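Local structure of tryparedoxin (Leishmania major, 3S9F) at residues 69-74 with 103-108; 86-91 with 107-112. The protein probably acts as a thioredoxin-fold disulfide reductase that passes electrons to tryparedoxin peroxidase in the detoxification pathway of the parasite. All coordinates share one frame; numbering follows the deposited sequence.

Contact 1. Residues 69-74 with 103-108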
ATOM      1  N   GLN A  69      -4.301 -19.873 -20.754  1.00 23.88           N
ATOM      2  CA  GLN A  69      -5.247 -19.098 -21.572  1.00 25.67           C
ATOM      3  C   GLN A  69      -5.160 -17.599 -21.297  1.00 23.08           C
ATOM      4  O   GLN A  69      -5.169 -16.779 -22.221  1.00 24.47           O
ATOM      5  CB  GLN A  69      -6.692 -19.532 -21.339  1.00 26.84           C
ATOM      6  CG  GLN A  69      -7.660 -18.758 -22.262  1.00 31.60           C
ATOM      7  CD  GLN A  69      -9.061 -19.335 -22.320  1.00 36.26           C
ATOM      8  OE1 GLN A  69      -9.361 -20.346 -21.668  1.00 39.66           O
ATOM      9  NE2 GLN A  69      -9.929 -18.698 -23.118  1.00 37.08           N
ATOM     10  N   LEU A  70      -5.104 -17.253 -20.017  1.00 21.40           N
ATOM     11  CA  LEU A  70      -4.940 -15.843 -19.634  1.00 20.13           C
ATOM     12  C   LEU A  70      -3.615 -15.262 -20.158  1.00 20.17           C
ATOM     13  O   LEU A  70      -3.579 -14.129 -20.636  1.00 19.64           O
ATOM     14  CB  LEU A  70      -5.071 -15.695 -18.115  1.00 19.27           C
ATOM     15  CG  LEU A  70      -5.079 -14.257 -17.589  1.00 18.09           C
ATOM     16  CD1 LEU A  70      -6.217 -13.428 -18.187  1.00 19.25           C
ATOM     17  CD2 LEU A  70      -5.121 -14.288 -16.041  1.00 17.67           C
ATOM     18  N   VAL A  71      -2.535 -16.039 -20.093  1.00 21.16           N
ATOM     19  CA  VAL A  71      -1.236 -15.602 -20.659  1.00 22.59           C
ATOM     20  C   VAL A  71      -1.361 -15.275 -22.153  1.00 24.83           C
ATOM     21  O   VAL A  71      -0.894 -14.224 -22.626  1.00 25.81           O
ATOM     22  CB  VAL A  71      -0.107 -16.636 -20.417  1.00 23.21           C
ATOM     23  CG1 VAL A  71       1.132 -16.284 -21.245  1.00 25.01           C
ATOM     24  CG2 VAL A  71       0.266 -16.663 -18.955  1.00 19.92           C
ATOM     25  N   GLU A  72      -2.018 -16.167 -22.881  1.00 26.49           N
ATOM     26  CA  GLU A  72      -2.215 -15.979 -24.309  1.00 29.09           C
ATOM     27  C   GLU A  72      -3.099 -14.744 -24.577  1.00 27.98           C
ATOM     28  O   GLU A  72      -2.795 -13.943 -25.462  1.00 29.00           O
ATOM     29  CB  GLU A  72      -2.810 -17.248 -24.917  1.00 31.08           C
ATOM     30  CG  GLU A  72      -2.761 -17.319 -26.427  1.00 37.72           C
ATOM     31  CD  GLU A  72      -3.617 -18.457 -26.995  1.00 43.84           C
ATOM     32  OE1 GLU A  72      -4.209 -19.247 -26.211  1.00 45.60           O
ATOM     33  OE2 GLU A  72      -3.704 -18.558 -28.234  1.00 49.19           O
ATOM     34  N   PHE A  73      -4.169 -14.588 -23.796  1.00 26.13           N
ATOM     35  CA  PHE A  73      -5.081 -13.453 -23.957  1.00 25.80           C
ATOM     36  C   PHE A  73      -4.371 -12.124 -23.701  1.00 24.82           C
ATOM     37  O   PHE A  73      -4.548 -11.170 -24.457  1.00 25.78           O
ATOM     38  CB  PHE A  73      -6.308 -13.571 -23.035  1.00 24.92           C
ATOM     39  CG  PHE A  73      -7.342 -12.499 -23.278  1.00 26.11           C
ATOM     40  CD1 PHE A  73      -7.448 -11.397 -22.422  1.00 24.97           C
ATOM     41  CD2 PHE A  73      -8.195 -12.579 -24.381  1.00 29.13           C
ATOM     42  CE1 PHE A  73      -8.405 -10.398 -22.667  1.00 27.15           C
ATOM     43  CE2 PHE A  73      -9.148 -11.593 -24.632  1.00 30.87           C
ATOM     44  CZ  PHE A  73      -9.255 -10.500 -23.770  1.00 29.78           C
ATOM     45  N   TYR A  74      -3.577 -12.072 -22.629  1.00 23.57           N
ATOM     46  CA  TYR A  74      -2.756 -10.901 -22.304  1.00 24.05           C
ATOM     47  C   TYR A  74      -1.725 -10.533 -23.390  1.00 26.14           C
ATOM     48  O   TYR A  74      -1.642  -9.368 -23.816  1.00 26.67           O
ATOM     49  CB  TYR A  74      -2.032 -11.169 -21.008  1.00 22.63           C
ATOM     50  CG  TYR A  74      -1.175 -10.042 -20.498  1.00 22.07           C
ATOM     51  CD1 TYR A  74      -1.657  -9.152 -19.535  1.00 20.16           C
ATOM     52  CD2 TYR A  74       0.141  -9.906 -20.937  1.00 23.24           C
ATOM     53  CE1 TYR A  74      -0.843  -8.144 -19.031  1.00 21.88           C
ATOM     54  CE2 TYR A  74       0.959  -8.895 -20.463  1.00 23.47           C
ATOM     55  CZ  TYR A  74       0.470  -8.029 -19.492  1.00 23.25           C
ATOM     56  OH  TYR A  74       1.304  -7.054 -19.004  1.00 24.48           O
ATOM     57  N   LYS A 103       6.067 -17.933 -15.257  1.00 24.56           N
ATOM     58  CA  LYS A 103       5.259 -18.305 -16.422  1.00 25.44           C
ATOM     59  C   LYS A 103       4.373 -17.141 -16.911  1.00 23.96           C
ATOM     60  O   LYS A 103       3.735 -17.238 -17.961  1.00 25.10           O
ATOM     61  CB  LYS A 103       4.387 -19.513 -16.069  1.00 25.59           C
ATOM     62  CG  LYS A 103       5.219 -20.760 -15.776  1.00 30.34           C
ATOM     63  CD  LYS A 103       4.359 -21.949 -15.405  1.00 34.56           C
ATOM     64  CE  LYS A 103       5.185 -23.215 -15.504  1.00 36.92           C
ATOM     65  NZ  LYS A 103       4.527 -24.368 -14.851  1.00 39.28           N
ATOM     66  N   MET A 104       4.331 -16.061 -16.142  1.00 22.18           N
ATOM     67  CA  MET A 104       3.420 -14.936 -16.430  1.00 21.45           C
ATOM     68  C   MET A 104       4.138 -13.720 -16.986  1.00 22.87           C
ATOM     69  O   MET A 104       5.242 -13.401 -16.547  1.00 24.78           O
ATOM     70  CB  MET A 104       2.676 -14.536 -15.157  1.00 20.03           C
ATOM     71  CG  MET A 104       1.876 -15.667 -14.567  1.00 18.07           C
ATOM     72  SD  MET A 104       1.347 -15.240 -12.909  1.00 18.44           S
ATOM     73  CE  MET A 104       0.552 -16.762 -12.484  1.00 19.35           C
ATOM     74  N   PRO A 105       3.518 -13.037 -17.935  1.00 22.85           N
ATOM     75  CA  PRO A 105       4.117 -11.865 -18.579  1.00 23.77           C
ATOM     76  C   PRO A 105       3.735 -10.547 -17.923  1.00 22.32           C
ATOM     77  O   PRO A 105       4.168  -9.501 -18.363  1.00 22.67           O
ATOM     78  CB  PRO A 105       3.502 -11.896 -19.971  1.00 24.22           C
ATOM     79  CG  PRO A 105       2.238 -12.582 -19.805  1.00 24.93           C
ATOM     80  CD  PRO A 105       2.420 -13.592 -18.729  1.00 23.25           C
ATOM     81  N   TRP A 106       2.914 -10.618 -16.890  1.00 19.86           N
ATOM     82  CA  TRP A 106       2.402  -9.430 -16.241  1.00 19.00           C
ATOM     83  C   TRP A 106       3.086  -9.085 -14.912  1.00 17.95           C
ATOM     84  O   TRP A 106       4.196  -9.492 -14.667  1.00 18.00           O
ATOM     85  CB  TRP A 106       0.887  -9.542 -16.083  1.00 17.30           C
ATOM     86  CG  TRP A 106       0.452 -10.808 -15.492  1.00 16.21           C
ATOM     87  CD1 TRP A 106       0.626 -11.204 -14.213  1.00 15.17           C
ATOM     88  CD2 TRP A 106      -0.253 -11.866 -16.143  1.00 16.46           C
ATOM     89  NE1 TRP A 106       0.087 -12.436 -14.017  1.00 13.36           N
ATOM     90  CE2 TRP A 106      -0.465 -12.866 -15.190  1.00 16.76           C
ATOM     91  CE3 TRP A 106      -0.716 -12.069 -17.439  1.00 18.84           C
ATOM     92  CZ2 TRP A 106      -1.112 -14.039 -15.490  1.00 15.53           C
ATOM     93  CZ3 TRP A 106      -1.361 -13.219 -17.725  1.00 16.08           C
ATOM     94  CH2 TRP A 106      -1.550 -14.199 -16.763  1.00 17.49           C
ATOM     95  N   LEU A 107       2.403  -8.307 -14.081  1.00 16.75           N
ATOM     96  CA  LEU A 107       2.947  -7.817 -12.815  1.00 16.45           C
ATOM     97  C   LEU A 107       2.570  -8.680 -11.615  1.00 15.85           C
ATOM     98  O   LEU A 107       1.705  -9.490 -11.711  1.00 15.59           O
ATOM     99  CB  LEU A 107       2.418  -6.413 -12.537  1.00 17.07           C
ATOM    100  CG  LEU A 107       2.568  -5.351 -13.630  1.00 18.08           C
ATOM    101  CD1 LEU A 107       2.034  -4.007 -13.226  1.00 20.54           C
ATOM    102  CD2 LEU A 107       3.995  -5.251 -13.981  1.00 21.71           C
ATOM    103  N   SER A 108       3.215  -8.456 -10.479  1.00 15.28           N
ATOM    104  CA  SER A 108       2.781  -9.161  -9.253  1.00 14.21           C
ATOM    105  C   SER A 108       2.919  -8.277  -8.030  1.00 13.75           C
ATOM    106  O   SER A 108       3.814  -7.466  -7.911  1.00 14.88           O
ATOM    107  CB  SER A 108       3.589 -10.468  -9.032  1.00 14.66           C
ATOM    108  OG  SER A 108       3.108 -11.204  -7.908  1.00 15.27           O
TER
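W106 brings the edge of its indole over one face of the Y74 ring, with CE3 lying toward the rim of that ring. Ring planes at 69° and centroids 5.4 Å apart, taken between the Y74 ring and the six-membered ring of W106, identify an edge-to-face (T-shaped) pair. CB of W106 adds a second point of touch, 3.7 Å from Y74 CE1. The W106 side chain starts with CG between its own backbone N and carbonyl carbon (chi1 50°), and this turn directs the benzo end of the indole at the helix. There CH2 reaches L70 CG at 3.6 Å, the two side chains crossing at about a right angle. V71 extends the apolar patch: its CG2 lies 3.8 Å from W106 CH2 and also approaches P105 CD and the carbonyl oxygen of K103. The elements joined are helix 61-77, whose start carries the CxxC cysteines of this thioredoxin fold, C60 and C63, a pair known to form a disulfide in this protein, and the loop that leads into strand 107-108. P105 wedges between V71 and Y74, its CG 3.6 Å from Y74 CD2, while its CD, together with M104 CB, covers one face of the indole. Y74 CB and the carbonyl carbon of L70 lie at the indole edge, near its plane. The hydroxyl of Y74 is hydrogen-bonded to E84 on strand 83-89, which anchors the far end of the ring that W106 meets. L70 also touches I85 of that strand and L151 of helix 147-153.

Contact 2. Residues 86-91 with 107-112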
ATOM      1  N   ILE A  86      -2.244  -7.883 -12.461  1.00 14.17           N
ATOM      2  CA  ILE A  86      -1.385  -7.985 -11.287  1.00 13.92           C
ATOM      3  C   ILE A  86      -1.681  -9.283 -10.562  1.00 13.36           C
ATOM      4  O   ILE A  86      -2.802  -9.483 -10.083  1.00 13.37           O
ATOM      5  CB  ILE A  86      -1.625  -6.804 -10.292  1.00 14.54           C
ATOM      6  CG1 ILE A  86      -1.355  -5.460 -10.977  1.00 15.67           C
ATOM      7  CG2 ILE A  86      -0.731  -7.003  -9.027  1.00 15.79           C
ATOM      8  CD1 ILE A  86      -1.824  -4.218 -10.178  1.00 17.52           C
ATOM      9  N   LEU A  87      -0.694 -10.164 -10.474  1.00 13.77           N
ATOM     10  CA  LEU A  87      -0.838 -11.401  -9.681  1.00 13.41           C
ATOM     11  C   LEU A  87      -1.022 -11.106  -8.192  1.00 14.13           C
ATOM     12  O   LEU A  87      -0.268 -10.318  -7.620  1.00 14.05           O
ATOM     13  CB  LEU A  87       0.379 -12.314  -9.896  1.00 14.09           C
ATOM     14  CG  LEU A  87       0.373 -13.602  -9.054  1.00 13.60           C
ATOM     15  CD1 LEU A  87      -0.778 -14.556  -9.495  1.00 14.65           C
ATOM     16  CD2 LEU A  87       1.734 -14.289  -9.193  1.00 15.37           C
ATOM     17  N   ALA A  88      -2.065 -11.715  -7.599  1.00 13.84           N
ATOM     18  CA  ALA A  88      -2.296 -11.665  -6.155  1.00 14.52           C
ATOM     19  C   ALA A  88      -2.274 -13.124  -5.718  1.00 15.37           C
ATOM     20  O   ALA A  88      -3.308 -13.822  -5.693  1.00 16.49           O
ATOM     21  CB  ALA A  88      -3.632 -10.995  -5.854  1.00 14.11           C
ATOM     22  N   SER A  89      -1.071 -13.576  -5.396  1.00 15.01           N
ATOM     23  CA  SER A  89      -0.787 -15.002  -5.276  1.00 16.36           C
ATOM     24  C   SER A  89      -1.232 -15.630  -3.974  1.00 16.50           C
ATOM     25  O   SER A  89      -0.983 -15.085  -2.900  1.00 16.70           O
ATOM     26  CB  SER A  89       0.712 -15.254  -5.432  1.00 17.14           C
ATOM     27  OG  SER A  89       0.952 -16.639  -5.240  1.00 19.88           O
ATOM     28  N   TRP A  90      -1.887 -16.784  -4.082  1.00 17.22           N
ATOM     29  CA  TRP A  90      -2.205 -17.586  -2.918  1.00 18.58           C
ATOM     30  C   TRP A  90      -1.100 -18.607  -2.589  1.00 20.02           C
ATOM     31  O   TRP A  90      -1.292 -19.466  -1.730  1.00 22.07           O
ATOM     32  CB  TRP A  90      -3.540 -18.295  -3.117  1.00 19.79           C
ATOM     33  CG  TRP A  90      -4.759 -17.417  -2.907  1.00 19.52           C
ATOM     34  CD1 TRP A  90      -4.836 -16.045  -2.921  1.00 19.08           C
ATOM     35  CD2 TRP A  90      -6.081 -17.892  -2.660  1.00 21.04           C
ATOM     36  NE1 TRP A  90      -6.149 -15.640  -2.695  1.00 18.84           N
ATOM     37  CE2 TRP A  90      -6.926 -16.760  -2.540  1.00 20.27           C
ATOM     38  CE3 TRP A  90      -6.638 -19.175  -2.545  1.00 22.65           C
ATOM     39  CZ2 TRP A  90      -8.305 -16.876  -2.292  1.00 20.72           C
ATOM     40  CZ3 TRP A  90      -7.993 -19.296  -2.297  1.00 24.42           C
ATOM     41  CH2 TRP A  90      -8.822 -18.144  -2.190  1.00 22.45           C
ATOM     42  N   ASP A  91       0.053 -18.487  -3.238  1.00 19.87           N
ATOM     43  CA  ASP A  91       1.211 -19.311  -2.860  1.00 22.93           C
ATOM     44  C   ASP A  91       1.804 -18.744  -1.588  1.00 24.84           C
ATOM     45  O   ASP A  91       2.008 -17.532  -1.472  1.00 24.49           O
ATOM     46  CB  ASP A  91       2.273 -19.306  -3.952  1.00 22.60           C
ATOM     47  CG  ASP A  91       1.972 -20.283  -5.058  1.00 24.37           C
ATOM     48  OD1 ASP A  91       2.025 -21.501  -4.794  1.00 25.55           O
ATOM     49  OD2 ASP A  91       1.700 -19.842  -6.191  1.00 23.14           O
ATOM     50  N   LEU A 107       2.403  -8.307 -14.081  1.00 16.75           N
ATOM     51  CA  LEU A 107       2.947  -7.817 -12.815  1.00 16.45           C
ATOM     52  C   LEU A 107       2.570  -8.680 -11.615  1.00 15.85           C
ATOM     53  O   LEU A 107       1.705  -9.490 -11.711  1.00 15.59           O
ATOM     54  CB  LEU A 107       2.418  -6.413 -12.537  1.00 17.07           C
ATOM     55  CG  LEU A 107       2.568  -5.351 -13.630  1.00 18.08           C
ATOM     56  CD1 LEU A 107       2.034  -4.007 -13.226  1.00 20.54           C
ATOM     57  CD2 LEU A 107       3.995  -5.251 -13.981  1.00 21.71           C
ATOM     58  N   SER A 108       3.215  -8.456 -10.479  1.00 15.28           N
ATOM     59  CA  SER A 108       2.781  -9.161  -9.253  1.00 14.21           C
ATOM     60  C   SER A 108       2.919  -8.277  -8.030  1.00 13.75           C
ATOM     61  O   SER A 108       3.814  -7.466  -7.911  1.00 14.88           O
ATOM     62  CB  SER A 108       3.589 -10.468  -9.032  1.00 14.66           C
ATOM     63  OG  SER A 108       3.108 -11.204  -7.908  1.00 15.27           O
ATOM     64  N   ILE A 109       2.011  -8.465  -7.087  1.00 12.97           N
ATOM     65  CA  ILE A 109       2.281  -8.039  -5.726  1.00 13.89           C
ATOM     66  C   ILE A 109       3.456  -8.905  -5.233  1.00 15.07           C
ATOM     67  O   ILE A 109       3.457 -10.127  -5.442  1.00 15.96           O
ATOM     68  CB  ILE A 109       1.021  -8.272  -4.869  1.00 13.31           C
ATOM     69  CG1 ILE A 109      -0.117  -7.344  -5.356  1.00 14.44           C
ATOM     70  CG2 ILE A 109       1.334  -8.071  -3.376  1.00 16.35           C
ATOM     71  CD1 ILE A 109      -1.526  -7.780  -4.862  1.00 15.82           C
ATOM     72  N   PRO A 110       4.473  -8.283  -4.609  1.00 16.48           N
ATOM     73  CA  PRO A 110       5.623  -9.072  -4.191  1.00 18.55           C
ATOM     74  C   PRO A 110       5.221 -10.148  -3.184  1.00 19.53           C
ATOM     75  O   PRO A 110       4.260  -9.981  -2.415  1.00 18.87           O
ATOM     76  CB  PRO A 110       6.538  -8.045  -3.533  1.00 19.83           C
ATOM     77  CG  PRO A 110       6.185  -6.749  -4.204  1.00 20.24           C
ATOM     78  CD  PRO A 110       4.684  -6.838  -4.421  1.00 16.18           C
ATOM     79  N   PHE A 111       5.942 -11.266  -3.230  1.00 20.43           N
ATOM     80  CA  PHE A 111       5.681 -12.377  -2.325  1.00 21.54           C
ATOM     81  C   PHE A 111       5.599 -11.954  -0.851  1.00 23.25           C
ATOM     82  O   PHE A 111       4.757 -12.452  -0.095  1.00 23.54           O
ATOM     83  CB  PHE A 111       6.775 -13.444  -2.445  1.00 22.62           C
ATOM     84  CG  PHE A 111       6.612 -14.552  -1.456  1.00 25.97           C
ATOM     85  CD1 PHE A 111       5.631 -15.516  -1.644  1.00 26.62           C
ATOM     86  CD2 PHE A 111       7.405 -14.601  -0.304  1.00 28.27           C
ATOM     87  CE1 PHE A 111       5.462 -16.543  -0.719  1.00 27.48           C
ATOM     88  CE2 PHE A 111       7.239 -15.617   0.637  1.00 31.37           C
ATOM     89  CZ  PHE A 111       6.269 -16.595   0.425  1.00 32.21           C
ATOM     90  N   ALA A 112       6.506 -11.067  -0.453  1.00 23.23           N
ATOM     91  CA  ALA A 112       6.595 -10.573   0.916  1.00 25.06           C
ATOM     92  C   ALA A 112       5.340  -9.840   1.383  1.00 25.04           C
ATOM     93  O   ALA A 112       5.094  -9.726   2.603  1.00 26.67           O
ATOM     94  CB  ALA A 112       7.820  -9.648   1.048  1.00 26.06           C
TER
HETATM   95  O   HOH W   1       1.125 -11.978  -4.913  1.00 13.94           O
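I86 and I109 cross at about a right angle, with I86 CG2 3.7 Å from I109 CG1. I86 has CG2 anti to its backbone N and CG1 beside that N (chi1 -59°), which divides its work: CG2 reaches forward to I109, while CG1 meets L107 CB in a looser, oblique crossing at 4.2 Å. CD1 of I109 goes on to the methyl of A88. The side chains of I86 and L107 share one face of the sheet; those of L87 and S108 lie on the other, where S108 OG sits 3.6 Å from L87 CB. That hydroxyl donates to I109 O at 2.7 Å, from above the carbonyl plane, so its polar end is satisfied within its own segment. Strands 83-89 and 107-108 are parallel neighbours joined through helix 94-101, a beta-alpha-beta unit of the thioredoxin fold. Two backbone bonds fix the register by holding L87 at both its polar atoms: its N gives a nearly straight bond (173°) to L107 O, and its O accepts from I109 N at 3.0 Å. Past this pair the chains separate, and a water accepts from S89 N at 2.8 Å and can donate to I109 O. S89 forms an ST turn, its OG accepting from D91 N. D91, whose N closes that turn, directs its carbonyl oxygen to the edge of the F111 ring, near the ring plane, 3.7 Å from CE1. The carboxylate of D91 leads away from this segment and is hydrogen-bonded through OD1 to S58, while the F111 ring also meets that of F97.

How the contacts relate
The centres of contacts 1 and 2 lie about 13 Å apart, and their segments overlap at L107 and S108, which make their cross-segment contacts in contact 2. Along the chain, helix 61-77 comes first, then strand 83-89, then helix 94-101 and the loop into strand 107-108. Contact 1 packs the loop before that strand against helix 61-77, and contact 2 pairs the strand itself with strand 83-89 within the sheet. They also touch directly: M104 SD packs 3.9 Å from L87 CD2, and W106 CD1 lies close to L87 N. Both belong to the part of the thioredoxin fold whose helix 61-77 starts at the CxxC site.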